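Local coordinates for protein L-ornithine N(5)-monooxygenase (Pseudomonas aeruginosa, PDB 3S5W) that uses FAD, NADPH and oxygen to hydroxylate the side-chain nitrogen of L-ornithine, the first step in making the hydroxamate groups of the siderophore pyoverdin, at residues P266-S270 against P271-E275; G423-T427 against L428-L432. One frame throughout, in Å; residues are numbered along the deposited sequence.

Contact 1 (P266-S270 against P271-E275); sequences PADDS and PFVNE. With ONH (N~5~-hydroxy-L-ornithine), chain E.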
ATOM      1  N   PRO A 266       8.927 -14.464 -11.222  1.00 22.16           N
ATOM      2  CA  PRO A 266       7.878 -13.707 -11.896  1.00 22.30           C
ATOM      3  C   PRO A 266       6.563 -13.741 -11.137  1.00 22.67           C
ATOM      4  O   PRO A 266       6.160 -14.782 -10.581  1.00 21.29           O
ATOM      5  CB  PRO A 266       7.727 -14.424 -13.255  1.00 24.13           C
ATOM      6  CG  PRO A 266       8.192 -15.859 -12.994  1.00 22.39           C
ATOM      7  CD  PRO A 266       9.297 -15.704 -11.957  1.00 22.54           C
ATOM      8  N   ALA A 267       5.897 -12.598 -11.157  1.00 21.78           N
ATOM      9  CA  ALA A 267       4.551 -12.457 -10.623  1.00 23.02           C
ATOM     10  C   ALA A 267       3.562 -13.262 -11.468  1.00 23.49           C
ATOM     11  O   ALA A 267       3.558 -13.139 -12.696  1.00 22.67           O
ATOM     12  CB  ALA A 267       4.158 -10.988 -10.617  1.00 22.94           C
ATOM     13  N   ASP A 268       2.743 -14.080 -10.800  1.00 23.21           N
ATOM     14  CA  ASP A 268       1.730 -14.877 -11.481  1.00 24.30           C
ATOM     15  C   ASP A 268       0.418 -14.084 -11.628  1.00 24.71           C
ATOM     16  O   ASP A 268      -0.306 -13.888 -10.651  1.00 24.10           O
ATOM     17  CB  ASP A 268       1.472 -16.197 -10.734  1.00 24.71           C
ATOM     18  CG  ASP A 268       0.711 -17.235 -11.591  1.00 26.76           C
ATOM     19  OD1 ASP A 268       0.118 -16.839 -12.633  1.00 23.20           O
ATOM     20  OD2 ASP A 268       0.699 -18.442 -11.202  1.00 23.52           O
ATOM     21  N   ASP A 269       0.133 -13.638 -12.858  1.00 24.14           N
ATOM     22  CA  ASP A 269      -1.193 -13.117 -13.220  1.00 24.64           C
ATOM     23  C   ASP A 269      -1.821 -13.920 -14.406  1.00 23.70           C
ATOM     24  O   ASP A 269      -2.695 -13.411 -15.102  1.00 24.04           O
ATOM     25  CB  ASP A 269      -1.093 -11.605 -13.547  1.00 25.36           C
ATOM     26  CG  ASP A 269      -0.313 -11.344 -14.842  1.00 28.93           C
ATOM     27  OD1 ASP A 269       0.463 -12.236 -15.265  1.00 28.36           O
ATOM     28  OD2 ASP A 269      -0.520 -10.276 -15.458  1.00 32.36           O
ATOM     29  N   SER A 270      -1.407 -15.180 -14.596  1.00 22.63           N
ATOM     30  CA  SER A 270      -2.046 -16.060 -15.591  1.00 22.22           C
ATOM     31  C   SER A 270      -3.549 -16.174 -15.212  1.00 21.80           C
ATOM     32  O   SER A 270      -3.906 -16.062 -14.022  1.00 21.24           O
ATOM     33  CB  SER A 270      -1.334 -17.451 -15.650  1.00 21.72           C
ATOM     34  OG  SER A 270      -1.472 -18.157 -14.412  1.00 23.94           O
ATOM     35  N   PRO A 271      -4.431 -16.384 -16.211  1.00 21.86           N
ATOM     36  CA  PRO A 271      -5.849 -16.089 -15.990  1.00 22.05           C
ATOM     37  C   PRO A 271      -6.626 -16.981 -14.986  1.00 22.30           C
ATOM     38  O   PRO A 271      -7.507 -16.466 -14.271  1.00 21.88           O
ATOM     39  CB  PRO A 271      -6.449 -16.112 -17.411  1.00 21.84           C
ATOM     40  CG  PRO A 271      -5.515 -16.986 -18.211  1.00 23.63           C
ATOM     41  CD  PRO A 271      -4.137 -16.651 -17.640  1.00 22.82           C
ATOM     42  N   PHE A 272      -6.335 -18.282 -14.915  1.00 20.93           N
ATOM     43  CA  PHE A 272      -7.007 -19.118 -13.906  1.00 21.39           C
ATOM     44  C   PHE A 272      -6.551 -18.732 -12.496  1.00 21.11           C
ATOM     45  O   PHE A 272      -7.379 -18.552 -11.604  1.00 21.68           O
ATOM     46  CB  PHE A 272      -6.739 -20.617 -14.111  1.00 20.70           C
ATOM     47  CG  PHE A 272      -7.368 -21.173 -15.363  1.00 22.88           C
ATOM     48  CD1 PHE A 272      -8.695 -21.597 -15.360  1.00 23.81           C
ATOM     49  CD2 PHE A 272      -6.625 -21.263 -16.537  1.00 21.69           C
ATOM     50  CE1 PHE A 272      -9.274 -22.128 -16.513  1.00 24.47           C
ATOM     51  CE2 PHE A 272      -7.210 -21.781 -17.707  1.00 20.90           C
ATOM     52  CZ  PHE A 272      -8.523 -22.212 -17.684  1.00 22.09           C
ATOM     53  N   VAL A 273      -5.239 -18.639 -12.311  1.00 20.78           N
ATOM     54  CA  VAL A 273      -4.660 -18.176 -11.044  1.00 21.18           C
ATOM     55  C   VAL A 273      -5.245 -16.807 -10.639  1.00 21.64           C
ATOM     56  O   VAL A 273      -5.576 -16.574  -9.461  1.00 22.16           O
ATOM     57  CB  VAL A 273      -3.122 -18.133 -11.171  1.00 21.16           C
ATOM     58  CG1 VAL A 273      -2.465 -17.315 -10.029  1.00 20.60           C
ATOM     59  CG2 VAL A 273      -2.573 -19.550 -11.222  1.00 21.66           C
ATOM     60  N   ASN A 274      -5.394 -15.918 -11.624  1.00 21.83           N
ATOM     61  CA  ASN A 274      -5.821 -14.541 -11.331  1.00 22.65           C
ATOM     62  C   ASN A 274      -7.242 -14.446 -10.783  1.00 23.07           C
ATOM     63  O   ASN A 274      -7.639 -13.399 -10.224  1.00 22.77           O
ATOM     64  CB  ASN A 274      -5.649 -13.604 -12.532  1.00 22.88           C
ATOM     65  CG  ASN A 274      -5.323 -12.168 -12.089  1.00 24.70           C
ATOM     66  OD1 ASN A 274      -4.374 -11.951 -11.331  1.00 23.47           O
ATOM     67  ND2 ASN A 274      -6.102 -11.210 -12.551  1.00 22.42           N
ATOM     68  N   GLU A 275      -7.995 -15.539 -10.933  1.00 21.70           N
ATOM     69  CA  GLU A 275      -9.311 -15.638 -10.285  1.00 24.27           C
ATOM     70  C   GLU A 275      -9.260 -15.511  -8.744  1.00 23.16           C
ATOM     71  O   GLU A 275     -10.291 -15.210  -8.127  1.00 23.75           O
ATOM     72  CB  GLU A 275     -10.060 -16.897 -10.719  1.00 24.54           C
ATOM     73  CG  GLU A 275     -10.511 -16.740 -12.198  1.00 28.11           C
ATOM     74  CD  GLU A 275     -11.356 -17.875 -12.705  1.00 33.60           C
ATOM     75  OE1 GLU A 275     -11.559 -18.847 -11.955  1.00 32.66           O
ATOM     76  OE2 GLU A 275     -11.787 -17.805 -13.875  1.00 34.58           O
TER
HETATM   77  C   ONH E 445      -5.367  -8.518  -9.953  1.00 25.05           C
HETATM   78  N   ONH E 445      -3.232  -9.668 -10.388  1.00 22.25           N
HETATM   79  O   ONH E 445      -5.560  -8.673 -11.196  1.00 24.14           O
HETATM   80  CA  ONH E 445      -4.011  -8.869  -9.410  1.00 23.88           C
HETATM   81  CB  ONH E 445      -3.285  -7.593  -8.971  1.00 23.66           C
HETATM   82  CD  ONH E 445      -1.246  -6.718  -7.900  1.00 26.13           C
HETATM   83  NE  ONH E 445      -0.008  -7.154  -7.310  1.00 26.18           N
HETATM   84  CG  ONH E 445      -1.961  -7.978  -8.331  1.00 23.28           C
HETATM   85  OZ  ONH E 445       1.011  -6.232  -7.228  1.00 41.06           O
HETATM   86  OXT ONH E 445      -6.236  -8.091  -9.140  1.00 24.62           O
HETATM   87  O   HOH W   1      -3.634 -19.584 -14.573  1.00 20.87           O
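Val273 lies over one face of the Asp268 carboxylate. Its CG1 stands almost directly above the plane, 3.5 Å from Asp268 CG, and CG2 is displaced toward OD2. Asp268 OD1 turns to Ser270 and takes two bonds from it. Ser270 OG bonds to the syn lone pair of Asp268 OD1 at 2.7 Å. Ser270 N comes in nearly along the C-O axis, 3.0 Å from Asp268 OD1, and this closes an Asx turn. The hydroxyl reaches both the carboxylate and Val273 because it sits between its own backbone N and carbonyl carbon (chi1 64°). Water 1 lies in the plane of the Phe272 ring, at its edge. It donates to Ser270 OG at 2.6 Å and accepts from Val273 N at 2.9 Å. The short, weakly bonded helix 271-274 is tied back to Ser270 through Asn274 N, 2.8 Å from Ser270 O. The Asn274 chi1 of -148°, off the usual staggered positions, lets its amide face the bound N5-hydroxyornithine with both oxygen and nitrogen. Asn274 OD1 accepts from the ligand N at 2.7 Å. Asn274 ND2 donates to the ligand carboxylate O at 2.9 Å, and the bond is fairly straight, N-H...O 161°. Lys89, Asn304 and Ser430 also bond to this ligand. Val273 rests on Tyr300 and Thr303 beyond the turn. One neutral amide thus reads both the amino and the carboxylate group of the amino acid. The two bonds fix the amide's rotation, and Ser270 serves as a second-shell residue through its bond to the Asn274 backbone. This suits the known role of Asn274 in substrate binding.

Contact 2 (G423-T427 against L428-L432); sequences GLSDT and LLSVL. With FAD (flavin-adenine dinucleotide), chain C; ONH (N~5~-hydroxy-L-ornithine), chain E.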
ATOM      1  N   GLY A 423      -8.549 -12.594   1.792  1.00 24.77           N
ATOM      2  CA  GLY A 423      -7.810 -13.014   0.621  1.00 25.45           C
ATOM      3  C   GLY A 423      -6.795 -12.005   0.123  1.00 25.58           C
ATOM      4  O   GLY A 423      -6.669 -10.903   0.667  1.00 23.91           O
ATOM      5  N   LEU A 424      -6.087 -12.391  -0.942  1.00 24.38           N
ATOM      6  CA  LEU A 424      -4.988 -11.586  -1.486  1.00 24.83           C
ATOM      7  C   LEU A 424      -5.411 -10.245  -2.103  1.00 23.82           C
ATOM      8  O   LEU A 424      -4.562  -9.358  -2.293  1.00 24.64           O
ATOM      9  CB  LEU A 424      -4.138 -12.432  -2.472  1.00 24.65           C
ATOM     10  CG  LEU A 424      -3.291 -13.486  -1.743  1.00 26.85           C
ATOM     11  CD1 LEU A 424      -2.866 -14.595  -2.690  1.00 28.51           C
ATOM     12  CD2 LEU A 424      -2.067 -12.897  -1.118  1.00 26.99           C
ATOM     13  N   SER A 425      -6.701 -10.062  -2.391  1.00 23.23           N
ATOM     14  CA  SER A 425      -7.159  -8.774  -2.877  1.00 23.47           C
ATOM     15  C   SER A 425      -7.124  -7.707  -1.762  1.00 23.69           C
ATOM     16  O   SER A 425      -7.268  -6.509  -2.030  1.00 23.29           O
ATOM     17  CB  SER A 425      -8.599  -8.875  -3.393  1.00 23.52           C
ATOM     18  OG  SER A 425      -8.627  -9.592  -4.596  1.00 27.58           O
ATOM     19  N   ASP A 426      -6.965  -8.155  -0.516  1.00 23.96           N
ATOM     20  CA  ASP A 426      -7.282  -7.258   0.621  1.00 24.73           C
ATOM     21  C   ASP A 426      -6.455  -5.978   0.645  1.00 23.92           C
ATOM     22  O   ASP A 426      -6.995  -4.905   0.882  1.00 25.46           O
ATOM     23  CB  ASP A 426      -7.195  -7.996   1.956  1.00 25.02           C
ATOM     24  CG  ASP A 426      -7.883  -7.213   3.099  1.00 25.74           C
ATOM     25  OD1 ASP A 426      -9.125  -7.221   3.152  1.00 23.93           O
ATOM     26  OD2 ASP A 426      -7.166  -6.575   3.891  1.00 25.61           O
ATOM     27  N   THR A 427      -5.148  -6.082   0.417  1.00 24.04           N
ATOM     28  CA  THR A 427      -4.257  -4.909   0.441  1.00 23.76           C
ATOM     29  C   THR A 427      -4.106  -4.193  -0.909  1.00 23.97           C
ATOM     30  O   THR A 427      -3.265  -3.298  -1.032  1.00 25.29           O
ATOM     31  CB  THR A 427      -2.837  -5.301   0.891  1.00 24.68           C
ATOM     32  OG1 THR A 427      -2.227  -6.130  -0.110  1.00 26.11           O
ATOM     33  CG2 THR A 427      -2.892  -6.028   2.254  1.00 25.17           C
ATOM     34  N   LEU A 428      -4.893  -4.593  -1.908  1.00 22.13           N
ATOM     35  CA  LEU A 428      -4.662  -4.111  -3.295  1.00 22.37           C
ATOM     36  C   LEU A 428      -5.805  -3.229  -3.764  1.00 21.96           C
ATOM     37  O   LEU A 428      -6.710  -2.900  -2.987  1.00 20.84           O
ATOM     38  CB  LEU A 428      -4.497  -5.314  -4.246  1.00 21.95           C
ATOM     39  CG  LEU A 428      -3.390  -6.318  -3.919  1.00 23.32           C
ATOM     40  CD1 LEU A 428      -3.411  -7.464  -4.934  1.00 26.00           C
ATOM     41  CD2 LEU A 428      -2.014  -5.661  -3.906  1.00 20.67           C
ATOM     42  N   LEU A 429      -5.769  -2.834  -5.039  1.00 22.15           N
ATOM     43  CA  LEU A 429      -6.924  -2.142  -5.656  1.00 22.66           C
ATOM     44  C   LEU A 429      -8.025  -3.108  -6.105  1.00 22.37           C
ATOM     45  O   LEU A 429      -9.126  -2.673  -6.453  1.00 22.40           O
ATOM     46  CB  LEU A 429      -6.450  -1.330  -6.883  1.00 21.88           C
ATOM     47  CG  LEU A 429      -5.434  -0.253  -6.603  1.00 23.41           C
ATOM     48  CD1 LEU A 429      -4.774   0.215  -7.903  1.00 24.24           C
ATOM     49  CD2 LEU A 429      -6.107   0.946  -5.848  1.00 23.64           C
ATOM     50  N   SER A 430      -7.728  -4.419  -6.085  1.00 21.61           N
ATOM     51  CA  SER A 430      -8.527  -5.454  -6.757  1.00 21.79           C
ATOM     52  C   SER A 430     -10.055  -5.478  -6.567  1.00 21.43           C
ATOM     53  O   SER A 430     -10.818  -5.675  -7.524  1.00 20.26           O
ATOM     54  CB  SER A 430      -7.925  -6.870  -6.477  1.00 20.60           C
ATOM     55  OG  SER A 430      -6.518  -6.880  -6.719  1.00 22.83           O
ATOM     56  N   VAL A 431     -10.496  -5.316  -5.326  1.00 22.12           N
ATOM     57  CA  VAL A 431     -11.926  -5.458  -5.034  1.00 22.64           C
ATOM     58  C   VAL A 431     -12.518  -4.183  -4.399  1.00 23.48           C
ATOM     59  O   VAL A 431     -13.602  -4.236  -3.844  1.00 24.07           O
ATOM     60  CB  VAL A 431     -12.259  -6.684  -4.144  1.00 23.13           C
ATOM     61  CG1 VAL A 431     -11.932  -8.007  -4.856  1.00 22.05           C
ATOM     62  CG2 VAL A 431     -11.534  -6.606  -2.766  1.00 23.21           C
ATOM     63  N   LEU A 432     -11.820  -3.062  -4.515  1.00 23.07           N
ATOM     64  CA  LEU A 432     -12.252  -1.834  -3.862  1.00 24.49           C
ATOM     65  C   LEU A 432     -13.705  -1.454  -4.170  1.00 25.13           C
ATOM     66  O   LEU A 432     -14.422  -1.105  -3.250  1.00 25.87           O
ATOM     67  CB  LEU A 432     -11.296  -0.680  -4.135  1.00 25.10           C
ATOM     68  CG  LEU A 432      -9.883  -0.783  -3.521  1.00 25.73           C
ATOM     69  CD1 LEU A 432      -9.258   0.554  -3.659  1.00 25.31           C
ATOM     70  CD2 LEU A 432      -9.902  -1.189  -2.068  1.00 29.59           C
TER
HETATM   71  PA  FAD C 450      -3.051   3.775   1.123  1.00 23.63           P
HETATM   72  O1A FAD C 450      -1.749   3.361   1.698  1.00 19.77           O
HETATM   73  O2A FAD C 450      -3.047   4.038  -0.392  1.00 19.53           O
HETATM   74  O5B FAD C 450      -3.570   5.130   1.856  1.00 23.66           O
HETATM   75  C5B FAD C 450      -3.473   5.236   3.256  1.00 21.39           C
HETATM   76  C4B FAD C 450      -3.625   6.721   3.538  1.00 23.22           C
HETATM   77  O4B FAD C 450      -3.672   6.881   4.930  1.00 26.67           O
HETATM   78  C3B FAD C 450      -2.402   7.492   3.052  1.00 23.62           C
HETATM   79  O3B FAD C 450      -2.797   8.490   2.131  1.00 24.22           O
HETATM   80  C2B FAD C 450      -1.793   8.091   4.327  1.00 24.49           C
HETATM   81  O2B FAD C 450      -1.384   9.442   4.149  1.00 27.34           O
HETATM   82  C1B FAD C 450      -2.954   8.056   5.274  1.00 25.52           C
HETATM   83  N9A FAD C 450      -2.619   7.881   6.683  1.00 27.25           N
HETATM   84  C8A FAD C 450      -1.820   6.902   7.264  1.00 30.44           C
HETATM   85  N7A FAD C 450      -1.862   7.087   8.617  1.00 29.15           N
HETATM   86  C5A FAD C 450      -2.688   8.137   8.877  1.00 28.77           C
HETATM   87  C6A FAD C 450      -3.085   8.745  10.067  1.00 30.58           C
HETATM   88  N6A FAD C 450      -2.838   8.157  11.249  1.00 28.73           N
HETATM   89  N1A FAD C 450      -3.951   9.834   9.994  1.00 28.54           N
HETATM   90  C2A FAD C 450      -4.437  10.315   8.795  1.00 27.82           C
HETATM   91  N3A FAD C 450      -4.044   9.709   7.606  1.00 25.41           N
HETATM   92  C4A FAD C 450      -3.181   8.639   7.663  1.00 28.24           C
HETATM   93  N1  FAD C 450      -2.048  -2.192  -5.605  1.00 22.48           N
HETATM   94  C2  FAD C 450      -2.555  -2.559  -6.845  1.00 25.26           C
HETATM   95  O2  FAD C 450      -3.635  -3.122  -6.927  1.00 23.60           O
HETATM   96  N3  FAD C 450      -1.849  -2.298  -8.000  1.00 25.57           N
HETATM   97  C4  FAD C 450      -0.635  -1.656  -7.964  1.00 28.10           C
HETATM   98  O4  FAD C 450      -0.056  -1.400  -9.033  1.00 26.10           O
HETATM   99  C4X FAD C 450      -0.106  -1.294  -6.710  1.00 25.20           C
HETATM  100  N5  FAD C 450       1.127  -0.661  -6.637  1.00 26.11           N
HETATM  101  C5X FAD C 450       1.652  -0.317  -5.402  1.00 27.52           C
HETATM  102  C6  FAD C 450       2.900   0.321  -5.343  1.00 29.83           C
HETATM  103  C7  FAD C 450       3.454   0.678  -4.121  1.00 29.86           C
HETATM  104  C7M FAD C 450       4.804   1.351  -4.135  1.00 32.40           C
HETATM  105  C8  FAD C 450       2.770   0.372  -2.950  1.00 28.19           C
HETATM  106  C8M FAD C 450       3.307   0.732  -1.594  1.00 31.03           C
HETATM  107  C9  FAD C 450       1.531  -0.259  -2.997  1.00 26.97           C
HETATM  108  C9A FAD C 450       0.944  -0.596  -4.223  1.00 26.84           C
HETATM  109  N10 FAD C 450      -0.300  -1.235  -4.291  1.00 23.80           N
HETATM  110  C10 FAD C 450      -0.808  -1.595  -5.535  1.00 24.18           C
HETATM  111  C1' FAD C 450      -1.074  -1.613  -3.067  1.00 23.37           C
HETATM  112  C2' FAD C 450      -1.726  -0.424  -2.331  1.00 23.22           C
HETATM  113  O2' FAD C 450      -1.815  -0.873  -0.974  1.00 24.65           O
HETATM  114  C3' FAD C 450      -3.115  -0.169  -2.895  1.00 24.06           C
HETATM  115  O3' FAD C 450      -3.078   0.111  -4.309  1.00 23.72           O
HETATM  116  C4' FAD C 450      -3.796   1.045  -2.214  1.00 22.97           C
HETATM  117  O4' FAD C 450      -2.891   2.142  -2.199  1.00 23.37           O
HETATM  118  C5' FAD C 450      -4.381   0.753  -0.807  1.00 23.29           C
HETATM  119  O5' FAD C 450      -5.258   1.818  -0.493  1.00 26.29           O
HETATM  120  P   FAD C 450      -5.547   2.307   1.022  1.00 24.11           P
HETATM  121  O1P FAD C 450      -6.389   3.551   0.881  1.00 22.80           O
HETATM  122  O2P FAD C 450      -6.133   1.132   1.757  1.00 20.51           O
HETATM  123  O3P FAD C 450      -4.095   2.658   1.583  1.00 21.18           O
HETATM  124  C   ONH E 445      -5.367  -8.518  -9.953  1.00 25.05           C
HETATM  125  N   ONH E 445      -3.232  -9.668 -10.388  1.00 22.25           N
HETATM  126  O   ONH E 445      -5.560  -8.673 -11.196  1.00 24.14           O
HETATM  127  CA  ONH E 445      -4.011  -8.869  -9.410  1.00 23.88           C
HETATM  128  CB  ONH E 445      -3.285  -7.593  -8.971  1.00 23.66           C
HETATM  129  CD  ONH E 445      -1.246  -6.718  -7.900  1.00 26.13           C
HETATM  130  NE  ONH E 445      -0.008  -7.154  -7.310  1.00 26.18           N
HETATM  131  CG  ONH E 445      -1.961  -7.978  -8.331  1.00 23.28           C
HETATM  132  OZ  ONH E 445       1.011  -6.232  -7.228  1.00 41.06           O
HETATM  133  OXT ONH E 445      -6.236  -8.091  -9.140  1.00 24.62           O
HETATM  134  O   HOH W   2      -9.020  -4.481  -2.931  1.00 22.91           O
HETATM  135  O   HOH W   3      -6.761  -2.546  -0.324  1.00 22.44           O
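Leu428 CG is anti to its carbonyl carbon (chi1 -57°), which puts the branched end between Leu424, Thr427 and the two ligands. Leu428 CD1 lies 3.4 Å from Leu424 O and 3.7 Å from CG of N5-hydroxyornithine. CD2 turns to Thr427 OG1 and the flavin ring. The Ser430 hydroxyl is also anti to its carbonyl carbon (chi1 -49°). It donates to the product's carboxylate, with Ser430 OG 2.7 Å from OXT. Ser425 OG meets Ser430 CB at 3.4 Å and packs on Val431 CG1, while its hydrogen bond goes to Phe277 O. The backbone folds through type I turns. Leu428 N donates a hydrogen bond to Ser425 O at 3.1 Å, coming from above the carbonyl plane, 55° out of it. Water 2 joins Ser425 O, Leu428 O and Val431 N, so three buried backbone atoms share one solvent molecule. Main-chain atoms of the same loop also hold FAD. The FAD ribityl O2' donates to Thr427 O at 2.8 Å, and the flavin O2 accepts from Leu429 N at 2.9 Å. Leu428 also touches NADP. The segment leaves helix 419-422 at Gly423, whose positive phi suits glycine, and Leu424 stays against Gln419 of that helix. Val431 is the N-cap residue of helix 432-447, whose Arg435 bonds to Asp426 O. Leu432 packs on Ser41 and Ala44 of helix 40-56.

Overall arrangement
Contact 1 is a surface turn, and contact 2 is buried near the middle of the chain. Their centres are about 14 Å apart and their nearest atoms about 7 Å apart. They do not touch, but both hold N5-hydroxyornithine by its amino acid end. Loops at Tyr300 and Thr303 receive side chains from each, Val273 from contact 1 and Leu424 from contact 2. Contact 1 is shaped by an aspartate, a serine and one bridging water. Contact 2 relies more on aliphatic packing, backbone turns and enclosed waters. It alone binds FAD directly, so residues 423-432 link flavin and substrate, whereas residues 266-275 bring in a second side of the substrate pocket.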